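Side-chain contacts in trimeric intracellular cation channel type 1B.2 (Caenorhabditis elegans, PDB 5EIK), which forms a homotrimeric, phosphatidylinositol 4,5-bisphosphate-binding potassium channel of intracellular membranes and may supply counter-ions during calcium release from internal stores: residues Ala33-Tyr36 / Val37-Leu41; Val112-Arg115 / Leu116-Phe120; Tyr231-Leu234 / Ala235-Cys238. One frame throughout, in Å; residues are numbered along the deposited sequence.

Contact 1. Residues Ala33-Tyr36 / Val37-Leu41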
ATOM      1  N   ALA A  33      20.189 -17.988   5.942  1.00 31.85           N
ATOM      2  CA  ALA A  33      19.376 -18.944   6.677  1.00 31.43           C
ATOM      3  C   ALA A  33      19.120 -18.454   8.111  1.00 33.55           C
ATOM      4  O   ALA A  33      18.030 -18.639   8.655  1.00 36.78           O
ATOM      5  CB  ALA A  33      20.065 -20.313   6.692  1.00 31.68           C
ATOM      6  N   ALA A  34      20.122 -17.829   8.720  1.00 34.52           N
ATOM      7  CA  ALA A  34      19.971 -17.318  10.078  1.00 34.87           C
ATOM      8  C   ALA A  34      18.846 -16.288  10.089  1.00 39.45           C
ATOM      9  O   ALA A  34      17.987 -16.299  10.972  1.00 33.84           O
ATOM     10  CB  ALA A  34      21.277 -16.673  10.562  1.00 39.53           C
ATOM     11  N   HIS A  35      18.864 -15.391   9.108  1.00 36.30           N
ATOM     12  CA  HIS A  35      17.831 -14.374   8.995  1.00 34.38           C
ATOM     13  C   HIS A  35      16.458 -15.040   8.760  1.00 32.57           C
ATOM     14  O   HIS A  35      15.475 -14.690   9.412  1.00 35.44           O
ATOM     15  CB  HIS A  35      18.170 -13.410   7.854  1.00 35.97           C
ATOM     16  CG  HIS A  35      17.040 -12.504   7.471  1.00 41.72           C
ATOM     17  ND1 HIS A  35      16.535 -11.543   8.317  1.00 44.46           N
ATOM     18  CD2 HIS A  35      16.298 -12.438   6.339  1.00 35.77           C
ATOM     19  CE1 HIS A  35      15.529 -10.927   7.727  1.00 43.30           C
ATOM     20  NE2 HIS A  35      15.362 -11.450   6.527  1.00 44.46           N
ATOM     21  N   TYR A  36      16.393 -16.007   7.845  1.00 28.02           N
ATOM     22  CA  TYR A  36      15.131 -16.697   7.578  1.00 27.11           C
ATOM     23  C   TYR A  36      14.600 -17.390   8.829  1.00 34.16           C
ATOM     24  O   TYR A  36      13.409 -17.290   9.138  1.00 31.61           O
ATOM     25  CB  TYR A  36      15.281 -17.741   6.469  1.00 26.03           C
ATOM     26  CG  TYR A  36      15.760 -17.183   5.157  1.00 30.43           C
ATOM     27  CD1 TYR A  36      15.344 -15.925   4.712  1.00 32.78           C
ATOM     28  CD2 TYR A  36      16.640 -17.910   4.360  1.00 30.84           C
ATOM     29  CE1 TYR A  36      15.807 -15.407   3.504  1.00 43.73           C
ATOM     30  CE2 TYR A  36      17.105 -17.409   3.154  1.00 33.15           C
ATOM     31  CZ  TYR A  36      16.689 -16.159   2.733  1.00 40.17           C
ATOM     32  OH  TYR A  36      17.178 -15.667   1.549  1.00 46.06           O
ATOM     33  N   VAL A  37      15.485 -18.091   9.539  1.00 30.12           N
ATOM     34  CA  VAL A  37      15.094 -18.787  10.757  1.00 35.84           C
ATOM     35  C   VAL A  37      14.500 -17.822  11.770  1.00 32.18           C
ATOM     36  O   VAL A  37      13.411 -18.055  12.285  1.00 34.74           O
ATOM     37  CB  VAL A  37      16.283 -19.530  11.412  1.00 42.55           C
ATOM     38  CG1 VAL A  37      15.861 -20.111  12.754  1.00 29.64           C
ATOM     39  CG2 VAL A  37      16.749 -20.651  10.511  1.00 32.45           C
ATOM     40  N   LEU A  38      15.208 -16.737  12.055  1.00 33.54           N
ATOM     41  CA  LEU A  38      14.705 -15.764  13.012  1.00 33.01           C
ATOM     42  C   LEU A  38      13.397 -15.125  12.524  1.00 39.98           C
ATOM     43  O   LEU A  38      12.470 -14.901  13.311  1.00 37.53           O
ATOM     44  CB  LEU A  38      15.771 -14.692  13.287  1.00 32.86           C
ATOM     45  CG  LEU A  38      16.978 -15.206  14.094  1.00 45.21           C
ATOM     46  CD1 LEU A  38      18.059 -14.130  14.231  1.00 40.50           C
ATOM     47  CD2 LEU A  38      16.496 -15.638  15.466  1.00 40.52           C
ATOM     48  N   THR A  39      13.303 -14.846  11.228  1.00 34.41           N
ATOM     49  CA  THR A  39      12.085 -14.262  10.685  1.00 37.51           C
ATOM     50  C   THR A  39      10.904 -15.230  10.885  1.00 39.16           C
ATOM     51  O   THR A  39       9.813 -14.817  11.297  1.00 32.95           O
ATOM     52  CB  THR A  39      12.240 -13.948   9.167  1.00 43.30           C
ATOM     53  OG1 THR A  39      13.256 -12.957   8.981  1.00 44.20           O
ATOM     54  CG2 THR A  39      10.932 -13.445   8.576  1.00 32.61           C
ATOM     55  N   CYS A  40      11.115 -16.513  10.601  1.00 34.27           N
ATOM     56  CA  CYS A  40      10.048 -17.502  10.759  1.00 38.71           C
ATOM     57  C   CYS A  40       9.633 -17.682  12.213  1.00 39.99           C
ATOM     58  O   CYS A  40       8.450 -17.847  12.514  1.00 40.42           O
ATOM     59  CB  CYS A  40      10.470 -18.851  10.180  1.00 36.15           C
ATOM     60  SG  CYS A  40      10.505 -18.893   8.389  1.00 48.08           S
ATOM     61  N   LEU A  41      10.610 -17.655  13.110  1.00 33.93           N
ATOM     62  CA  LEU A  41      10.325 -17.784  14.524  1.00 44.04           C
ATOM     63  C   LEU A  41       9.436 -16.620  14.936  1.00 42.42           C
ATOM     64  O   LEU A  41       8.524 -16.775  15.743  1.00 41.46           O
ATOM     65  CB  LEU A  41      11.625 -17.761  15.336  1.00 42.46           C
ATOM     66  CG  LEU A  41      12.576 -18.927  15.063  1.00 46.04           C
ATOM     67  CD1 LEU A  41      13.841 -18.782  15.896  1.00 43.30           C
ATOM     68  CD2 LEU A  41      11.866 -20.234  15.371  1.00 38.69           C
TER
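Thr39 lies one helical turn after His35, and its hydroxyl sits over one face of the imidazole ring. Thr39 OG1 is 3.3 Å above the ring plane and offset toward the rim. The nearest ring atom is His35 CE1, also 3.3 Å from Thr39 OG1. His35 brings the ring there by placing CG anti to the backbone N (chi1 168°), so the imidazole leans along the helix toward the next turn. The same hydroxyl is turned back onto the backbone. Thr39 OG1 donates to His35 O at 2.8 Å, from above the carbonyl plane rather than along a lone pair. Thr39 N donates to His35 O as well, also at 2.8 Å. His35 O is thus gripped by two bonds, and the hydroxyl of this buried threonine is satisfied within its own helix. The ring is held from outside: His35 NE2 is hydrogen-bonded to Ser70 O.

Val37 presses a branch against the preceding turn. Its CG2 lies 3.0 Å from Ala33 O, the oxygen that accepts the Val37 N-H. Tyr36 sends its ring back along the helix, away from Thr39.

Both segments belong to the first transmembrane helix, 30-47. Thr39 and Cys40 touch helix 59-70, Tyr36 packs on helix 92-107, and Val37 and Leu41 meet helix 112-117. His35 and Leu38 reach Lys130 of helix 120-148, a phosphoinositide-binding residue.

Contact 2. Residues Val112-Arg115 / Leu116-Phe120. With DMU (decyl-beta-D-maltopyranoside), chain L.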
ATOM      1  N   VAL A 112      12.077 -30.431  16.174  1.00 38.52           N
ATOM      2  CA  VAL A 112      13.478 -30.255  16.555  1.00 40.20           C
ATOM      3  C   VAL A 112      14.105 -28.955  16.113  1.00 37.96           C
ATOM      4  O   VAL A 112      14.843 -28.320  16.872  1.00 40.95           O
ATOM      5  CB  VAL A 112      14.381 -31.372  16.019  1.00 39.25           C
ATOM      6  CG1 VAL A 112      14.209 -32.615  16.859  1.00 51.98           C
ATOM      7  CG2 VAL A 112      14.061 -31.634  14.547  1.00 35.96           C
ATOM      8  N   VAL A 113      13.843 -28.566  14.875  1.00 39.96           N
ATOM      9  CA  VAL A 113      14.418 -27.331  14.369  1.00 38.74           C
ATOM     10  C   VAL A 113      13.999 -26.154  15.230  1.00 39.15           C
ATOM     11  O   VAL A 113      14.838 -25.360  15.659  1.00 33.89           O
ATOM     12  CB  VAL A 113      14.001 -27.084  12.932  1.00 38.30           C
ATOM     13  CG1 VAL A 113      14.459 -25.698  12.492  1.00 37.88           C
ATOM     14  CG2 VAL A 113      14.602 -28.172  12.048  1.00 29.91           C
ATOM     15  N   PHE A 114      12.701 -26.062  15.493  1.00 36.24           N
ATOM     16  CA  PHE A 114      12.152 -24.994  16.315  1.00 41.13           C
ATOM     17  C   PHE A 114      12.827 -25.003  17.687  1.00 43.65           C
ATOM     18  O   PHE A 114      13.334 -23.979  18.148  1.00 41.70           O
ATOM     19  CB  PHE A 114      10.638 -25.187  16.478  1.00 37.38           C
ATOM     20  CG  PHE A 114       9.999 -24.189  17.390  1.00 36.03           C
ATOM     21  CD1 PHE A 114       9.783 -22.878  16.972  1.00 34.84           C
ATOM     22  CD2 PHE A 114       9.647 -24.545  18.688  1.00 40.31           C
ATOM     23  CE1 PHE A 114       9.229 -21.931  17.837  1.00 42.10           C
ATOM     24  CE2 PHE A 114       9.093 -23.607  19.566  1.00 42.33           C
ATOM     25  CZ  PHE A 114       8.881 -22.295  19.140  1.00 38.44           C
ATOM     26  N   ARG A 115      12.826 -26.168  18.327  1.00 45.06           N
ATOM     27  CA  ARG A 115      13.427 -26.338  19.650  1.00 44.05           C
ATOM     28  C   ARG A 115      14.907 -25.963  19.686  1.00 44.38           C
ATOM     29  O   ARG A 115      15.388 -25.354  20.647  1.00 43.01           O
ATOM     30  CB  ARG A 115      13.261 -27.786  20.111  1.00 49.82           C
ATOM     31  CG  ARG A 115      11.842 -28.148  20.500  1.00 54.77           C
ATOM     32  CD  ARG A 115      11.707 -29.631  20.792  1.00 61.99           C
ATOM     33  NE  ARG A 115      10.349 -29.961  21.212  1.00 82.75           N
ATOM     34  CZ  ARG A 115       9.829 -31.182  21.163  1.00 89.40           C
ATOM     35  NH1 ARG A 115      10.556 -32.192  20.711  1.00 95.11           N
ATOM     36  NH2 ARG A 115       8.579 -31.391  21.560  1.00 94.01           N
ATOM     37  N   LEU A 116      15.631 -26.341  18.645  1.00 38.71           N
ATOM     38  CA  LEU A 116      17.041 -26.017  18.582  1.00 42.15           C
ATOM     39  C   LEU A 116      17.234 -24.509  18.368  1.00 46.29           C
ATOM     40  O   LEU A 116      18.080 -23.885  19.012  1.00 47.13           O
ATOM     41  CB  LEU A 116      17.705 -26.802  17.446  1.00 37.57           C
ATOM     42  CG  LEU A 116      19.179 -26.480  17.180  1.00 52.45           C
ATOM     43  CD1 LEU A 116      20.007 -26.691  18.451  1.00 42.93           C
ATOM     44  CD2 LEU A 116      19.688 -27.370  16.063  1.00 54.18           C
ATOM     45  N   ALA A 117      16.438 -23.921  17.478  1.00 43.39           N
ATOM     46  CA  ALA A 117      16.560 -22.496  17.186  1.00 40.85           C
ATOM     47  C   ALA A 117      16.171 -21.573  18.330  1.00 42.33           C
ATOM     48  O   ALA A 117      16.648 -20.443  18.406  1.00 42.35           O
ATOM     49  CB  ALA A 117      15.750 -22.145  15.955  1.00 36.58           C
ATOM     50  N   THR A 118      15.306 -22.041  19.222  1.00 40.26           N
ATOM     51  CA  THR A 118      14.885 -21.206  20.337  1.00 41.99           C
ATOM     52  C   THR A 118      15.735 -21.400  21.589  1.00 47.23           C
ATOM     53  O   THR A 118      15.511 -20.741  22.599  1.00 50.05           O
ATOM     54  CB  THR A 118      13.403 -21.438  20.676  1.00 40.56           C
ATOM     55  OG1 THR A 118      13.151 -22.842  20.807  1.00 46.83           O
ATOM     56  CG2 THR A 118      12.512 -20.879  19.576  1.00 43.33           C
ATOM     57  N   TRP A 119      16.706 -22.307  21.524  1.00 43.94           N
ATOM     58  CA  TRP A 119      17.594 -22.536  22.659  1.00 42.84           C
ATOM     59  C   TRP A 119      18.511 -21.312  22.693  1.00 46.94           C
ATOM     60  O   TRP A 119      19.283 -21.078  21.757  1.00 49.44           O
ATOM     61  CB  TRP A 119      18.392 -23.832  22.445  1.00 42.41           C
ATOM     62  CG  TRP A 119      19.400 -24.138  23.520  1.00 43.47           C
ATOM     63  CD1 TRP A 119      19.241 -23.974  24.867  1.00 43.83           C
ATOM     64  CD2 TRP A 119      20.700 -24.709  23.338  1.00 52.27           C
ATOM     65  NE1 TRP A 119      20.359 -24.409  25.536  1.00 44.65           N
ATOM     66  CE2 TRP A 119      21.272 -24.866  24.622  1.00 51.79           C
ATOM     67  CE3 TRP A 119      21.437 -25.107  22.214  1.00 52.56           C
ATOM     68  CZ2 TRP A 119      22.548 -25.403  24.815  1.00 49.05           C
ATOM     69  CZ3 TRP A 119      22.708 -25.644  22.406  1.00 59.22           C
ATOM     70  CH2 TRP A 119      23.249 -25.785  23.700  1.00 49.51           C
ATOM     71  N   PHE A 120      18.421 -20.536  23.771  1.00 49.43           N
ATOM     72  CA  PHE A 120      19.185 -19.295  23.905  1.00 52.13           C
ATOM     73  C   PHE A 120      20.567 -19.206  23.250  1.00 50.91           C
ATOM     74  O   PHE A 120      20.809 -18.314  22.447  1.00 51.39           O
ATOM     75  CB  PHE A 120      19.311 -18.893  25.372  1.00 50.53           C
ATOM     76  CG  PHE A 120      19.681 -17.455  25.563  1.00 59.17           C
ATOM     77  CD1 PHE A 120      18.822 -16.443  25.138  1.00 61.03           C
ATOM     78  CD2 PHE A 120      20.890 -17.106  26.154  1.00 54.69           C
ATOM     79  CE1 PHE A 120      19.155 -15.102  25.304  1.00 55.33           C
ATOM     80  CE2 PHE A 120      21.233 -15.767  26.324  1.00 56.69           C
ATOM     81  CZ  PHE A 120      20.362 -14.762  25.897  1.00 61.19           C
TER
HETATM   82  C1  DMU L 311      28.955 -28.054   7.530  1.00112.10           C
HETATM   83  C2  DMU L 311      29.837 -28.134   6.254  1.00115.31           C
HETATM   84  C3  DMU L 311      29.683 -29.545   5.563  1.00115.58           C
HETATM   85  C4  DMU L 311      28.179 -29.889   5.431  1.00116.75           C
HETATM   86  O5  DMU L 311      27.547 -29.886   6.724  1.00107.96           O
HETATM   87  C6  DMU L 311      27.516 -28.526   7.207  1.00105.15           C
HETATM   88  O7  DMU L 311      30.256 -29.540   4.229  1.00117.79           O
HETATM   89  O16 DMU L 311      26.716 -28.456   8.397  1.00 90.58           O
HETATM   90  C18 DMU L 311      25.355 -28.210   7.980  1.00 86.56           C
HETATM   91  C19 DMU L 311      24.491 -28.035   9.233  1.00 83.56           C
HETATM   92  C22 DMU L 311      23.015 -27.836   8.868  1.00 72.60           C
HETATM   93  C25 DMU L 311      22.336 -27.149  10.056  1.00 76.92           C
HETATM   94  C28 DMU L 311      20.845 -27.473  10.058  1.00 72.87           C
HETATM   95  C31 DMU L 311      20.317 -27.404  11.498  1.00 78.85           C
HETATM   96  C34 DMU L 311      19.325 -26.236  11.636  1.00 80.38           C
HETATM   97  C37 DMU L 311      19.810 -25.291  12.738  1.00 78.35           C
HETATM   98  C40 DMU L 311      18.733 -25.137  13.822  1.00 74.76           C
HETATM   99  C43 DMU L 311      18.097 -23.750  13.710  1.00 65.26           C
HETATM  100  O49 DMU L 311      28.912 -26.680   8.000  1.00114.35           O
HETATM  101  O55 DMU L 311      31.213 -27.934   6.646  1.00116.31           O
HETATM  102  C57 DMU L 311      28.002 -31.261   4.782  1.00121.63           C
HETATM  103  O61 DMU L 311      26.701 -31.286   4.173  1.00126.94           O
HETATM  104  C5  DMU L 311      32.437 -29.612   3.027  1.00117.33           C
HETATM  105  C7  DMU L 311      31.855 -30.643   1.972  1.00116.98           C
HETATM  106  C8  DMU L 311      32.109 -32.099   2.536  1.00119.87           C
HETATM  107  C9  DMU L 311      31.414 -32.202   3.925  1.00120.05           C
HETATM  108  O1  DMU L 311      31.968 -31.150   4.750  1.00121.35           O
HETATM  109  C10 DMU L 311      31.661 -29.827   4.309  1.00119.19           C
HETATM  110  O2  DMU L 311      31.506 -33.082   1.669  1.00119.52           O
HETATM  111  O3  DMU L 311      31.959 -28.335   2.424  1.00110.44           O
HETATM  112  O4  DMU L 311      32.490 -30.478   0.702  1.00115.13           O
HETATM  113  C11 DMU L 311      31.676 -33.565   4.517  1.00119.84           C
HETATM  114  O6  DMU L 311      31.000 -33.729   5.716  1.00121.36           O
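The Phe114 ring carries the Thr118 methyl over one face, in a CH-pi contact at the C-terminal end of the short helix 112-117. Thr118 CG2 is 4.1 Å from the ring centroid and 21° off the ring normal. Thr118 CG2 is offset toward the rim, 3.9 Å from both Phe114 CE1 and Phe114 CZ. Phe114 turns its ring along the helix by setting CG anti to its own N (chi1 176°). The ring also makes a cation-pi contact with Arg44 of helix 30-47 and packs on Leu41 of that helix.

Thr118 uses its two branches differently. The methyl meets the ring, while Thr118 OG1 donates to Phe114 O at 2.9 Å. Thr118 N also donates to Phe114 O, with a bent N-H...O angle of 139°. Two bonds from one residue therefore grip the Phe114 carbonyl oxygen. Beyond it the chain leads through Trp119 into the long helix 120-148.

The remaining backbone bonds are ordinary helical ones, from Leu116 N to Val112 O and from Ala117 N to Val113 O. On another side of the helix, Leu116 and Ala117 meet the alkyl tail of a bound decyl maltoside. This apolar patch is on the surface and takes up a detergent tail. Ala117 CB lies 3.6 Å from the terminal carbon, DMU C43.

Contact 3. Residues Tyr231-Leu234 / Ala235-Cys238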
ATOM      1  N   TYR A 231      25.970  -5.260  19.087  1.00 48.15           N
ATOM      2  CA  TYR A 231      25.868  -4.816  20.465  1.00 50.67           C
ATOM      3  C   TYR A 231      24.428  -4.531  20.877  1.00 55.40           C
ATOM      4  O   TYR A 231      23.900  -5.169  21.787  1.00 59.81           O
ATOM      5  CB  TYR A 231      26.700  -3.561  20.699  1.00 60.33           C
ATOM      6  CG  TYR A 231      26.509  -3.019  22.092  1.00 63.48           C
ATOM      7  CD1 TYR A 231      27.094  -3.647  23.188  1.00 68.85           C
ATOM      8  CD2 TYR A 231      25.680  -1.921  22.324  1.00 70.61           C
ATOM      9  CE1 TYR A 231      26.856  -3.199  24.484  1.00 76.14           C
ATOM     10  CE2 TYR A 231      25.433  -1.465  23.615  1.00 76.93           C
ATOM     11  CZ  TYR A 231      26.024  -2.110  24.692  1.00 81.31           C
ATOM     12  OH  TYR A 231      25.776  -1.671  25.973  1.00 89.16           O
ATOM     13  N   PHE A 232      23.795  -3.564  20.221  1.00 52.53           N
ATOM     14  CA  PHE A 232      22.417  -3.220  20.555  1.00 56.87           C
ATOM     15  C   PHE A 232      21.512  -4.444  20.520  1.00 51.29           C
ATOM     16  O   PHE A 232      20.607  -4.582  21.344  1.00 52.01           O
ATOM     17  CB  PHE A 232      21.878  -2.152  19.600  1.00 61.47           C
ATOM     18  CG  PHE A 232      22.482  -0.793  19.812  1.00 72.66           C
ATOM     19  CD1 PHE A 232      22.425  -0.181  21.061  1.00 75.55           C
ATOM     20  CD2 PHE A 232      23.111  -0.123  18.764  1.00 79.43           C
ATOM     21  CE1 PHE A 232      22.988   1.077  21.265  1.00 78.91           C
ATOM     22  CE2 PHE A 232      23.677   1.138  18.957  1.00 75.89           C
ATOM     23  CZ  PHE A 232      23.615   1.738  20.209  1.00 80.99           C
ATOM     24  N   LYS A 233      21.762  -5.334  19.570  1.00 49.00           N
ATOM     25  CA  LYS A 233      20.964  -6.544  19.454  1.00 51.71           C
ATOM     26  C   LYS A 233      21.203  -7.466  20.651  1.00 57.29           C
ATOM     27  O   LYS A 233      20.252  -7.945  21.271  1.00 51.99           O
ATOM     28  CB  LYS A 233      21.292  -7.276  18.150  1.00 50.91           C
ATOM     29  CG  LYS A 233      20.678  -8.665  18.038  1.00 46.97           C
ATOM     30  CD  LYS A 233      19.173  -8.660  18.270  1.00 48.15           C
ATOM     31  CE  LYS A 233      18.450  -7.805  17.246  1.00 54.72           C
ATOM     32  NZ  LYS A 233      16.971  -7.976  17.336  1.00 53.92           N
ATOM     33  N   LEU A 234      22.467  -7.712  20.979  1.00 56.80           N
ATOM     34  CA  LEU A 234      22.784  -8.582  22.109  1.00 63.95           C
ATOM     35  C   LEU A 234      22.310  -7.980  23.429  1.00 66.48           C
ATOM     36  O   LEU A 234      21.884  -8.703  24.332  1.00 66.80           O
ATOM     37  CB  LEU A 234      24.288  -8.860  22.170  1.00 59.33           C
ATOM     38  CG  LEU A 234      24.853  -9.669  21.002  1.00 61.61           C
ATOM     39  CD1 LEU A 234      26.282 -10.078  21.320  1.00 54.48           C
ATOM     40  CD2 LEU A 234      23.990 -10.907  20.752  1.00 56.51           C
ATOM     41  N   ALA A 235      22.379  -6.657  23.534  1.00 63.28           N
ATOM     42  CA  ALA A 235      21.941  -5.968  24.739  1.00 64.58           C
ATOM     43  C   ALA A 235      20.466  -6.249  24.999  1.00 68.66           C
ATOM     44  O   ALA A 235      20.088  -6.650  26.096  1.00 71.73           O
ATOM     45  CB  ALA A 235      22.170  -4.464  24.601  1.00 59.98           C
ATOM     46  N   SER A 236      19.629  -6.045  23.987  1.00 69.66           N
ATOM     47  CA  SER A 236      18.201  -6.278  24.146  1.00 72.81           C
ATOM     48  C   SER A 236      17.865  -7.740  24.439  1.00 75.07           C
ATOM     49  O   SER A 236      16.860  -8.027  25.091  1.00 73.59           O
ATOM     50  CB  SER A 236      17.441  -5.812  22.900  1.00 76.45           C
ATOM     51  OG  SER A 236      17.855  -6.517  21.746  1.00 86.90           O
ATOM     52  N   LEU A 237      18.699  -8.662  23.964  1.00 75.53           N
ATOM     53  CA  LEU A 237      18.461 -10.085  24.196  1.00 81.01           C
ATOM     54  C   LEU A 237      18.806 -10.524  25.614  1.00 87.84           C
ATOM     55  O   LEU A 237      18.093 -11.332  26.205  1.00 88.74           O
ATOM     56  CB  LEU A 237      19.247 -10.936  23.199  1.00 74.89           C
ATOM     57  CG  LEU A 237      18.611 -11.134  21.824  1.00 76.78           C
ATOM     58  CD1 LEU A 237      19.540 -11.959  20.949  1.00 69.85           C
ATOM     59  CD2 LEU A 237      17.266 -11.830  21.976  1.00 72.82           C
ATOM     60  N   CYS A 238      19.901 -10.002  26.156  1.00 94.51           N
ATOM     61  CA  CYS A 238      20.312 -10.353  27.511  1.00104.72           C
ATOM     62  C   CYS A 238      19.545  -9.535  28.538  1.00111.27           C
ATOM     63  O   CYS A 238      19.271  -9.998  29.643  1.00112.42           O
ATOM     64  CB  CYS A 238      21.811 -10.107  27.697  1.00 99.89           C
ATOM     65  SG  CYS A 238      22.868 -11.191  26.721  1.00105.06           S
TER
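Leu234 and Ala235, joined by a peptide bond, have the most surface buried between the two segments, followed by Lys233. For the first two this is largely the nearness of neighbours on a helix. Ala235 lays its methyl against the turn before it: Ala235 CB is 3.4 Å from Tyr231 O, which also accepts the Ala235 N-H. Leu234 CB lies beside Ala235 N. From there its branched end leads off the helix and rests on Leu124 of helix 120-148. Leu234 O receives Cys238 N at 3.0 Å. A second bond to it, from Leu237 N, is weak and bent.

Lys233 is the polar centre of the contact. Lys233 O accepts from Ser236 OG at 2.8 Å and from Leu237 N at 3.2 Å. Both donors reach it from the same face of the carbonyl plane. Ser236 can do this because OG stands between the backbone N and the carbonyl carbon (chi1 61°), which turns the hydroxyl back along the helix. The Lys233 chain starts anti to its N and then bends twice. Lys233 CD passes loosely by Leu237 CD1, at 4.3 Å. The aliphatic part of the lysine and the leucine end thus lie near each other, and both also touch Ser127 of helix 120-148.

Lys233 belongs to the pocket of the bound phosphoinositide, with Lys130 and Arg134 close by. Its side chain also touches Glu131 of helix 120-148. The chemistry is split between backbone and side chain. Ser236 OG and Leu237 N hold the Lys233 carbonyl, while its amine extends away from them. Three basic residues gathered at a phosphorylated lipid would probably stabilise its negative charge, with Glu131 as an acidic neighbour of the lysine.

In the fold
The contacts follow one another along the chain: contact 1 within helix 30-47, contact 2 from helix 112-117 through the turn into helix 120-148, and contact 3 at the end of helix 218-238. Contacts 1 and 2 have centres 11 Å apart and pack directly, with Leu41 CD2 3.7 Å from Phe114 CD1. Contacts 2 and 3 are centred 19 Å apart and barely meet, through Phe120 and the Leu237 backbone. Contacts 1 and 3 are centred 17 Å apart and do not touch. Both border the phosphoinositide-binding part of helix 120-148, approaching Lys130 with His35 and Lys233. Contact 2 packs on contact 1 and leads into that same helix.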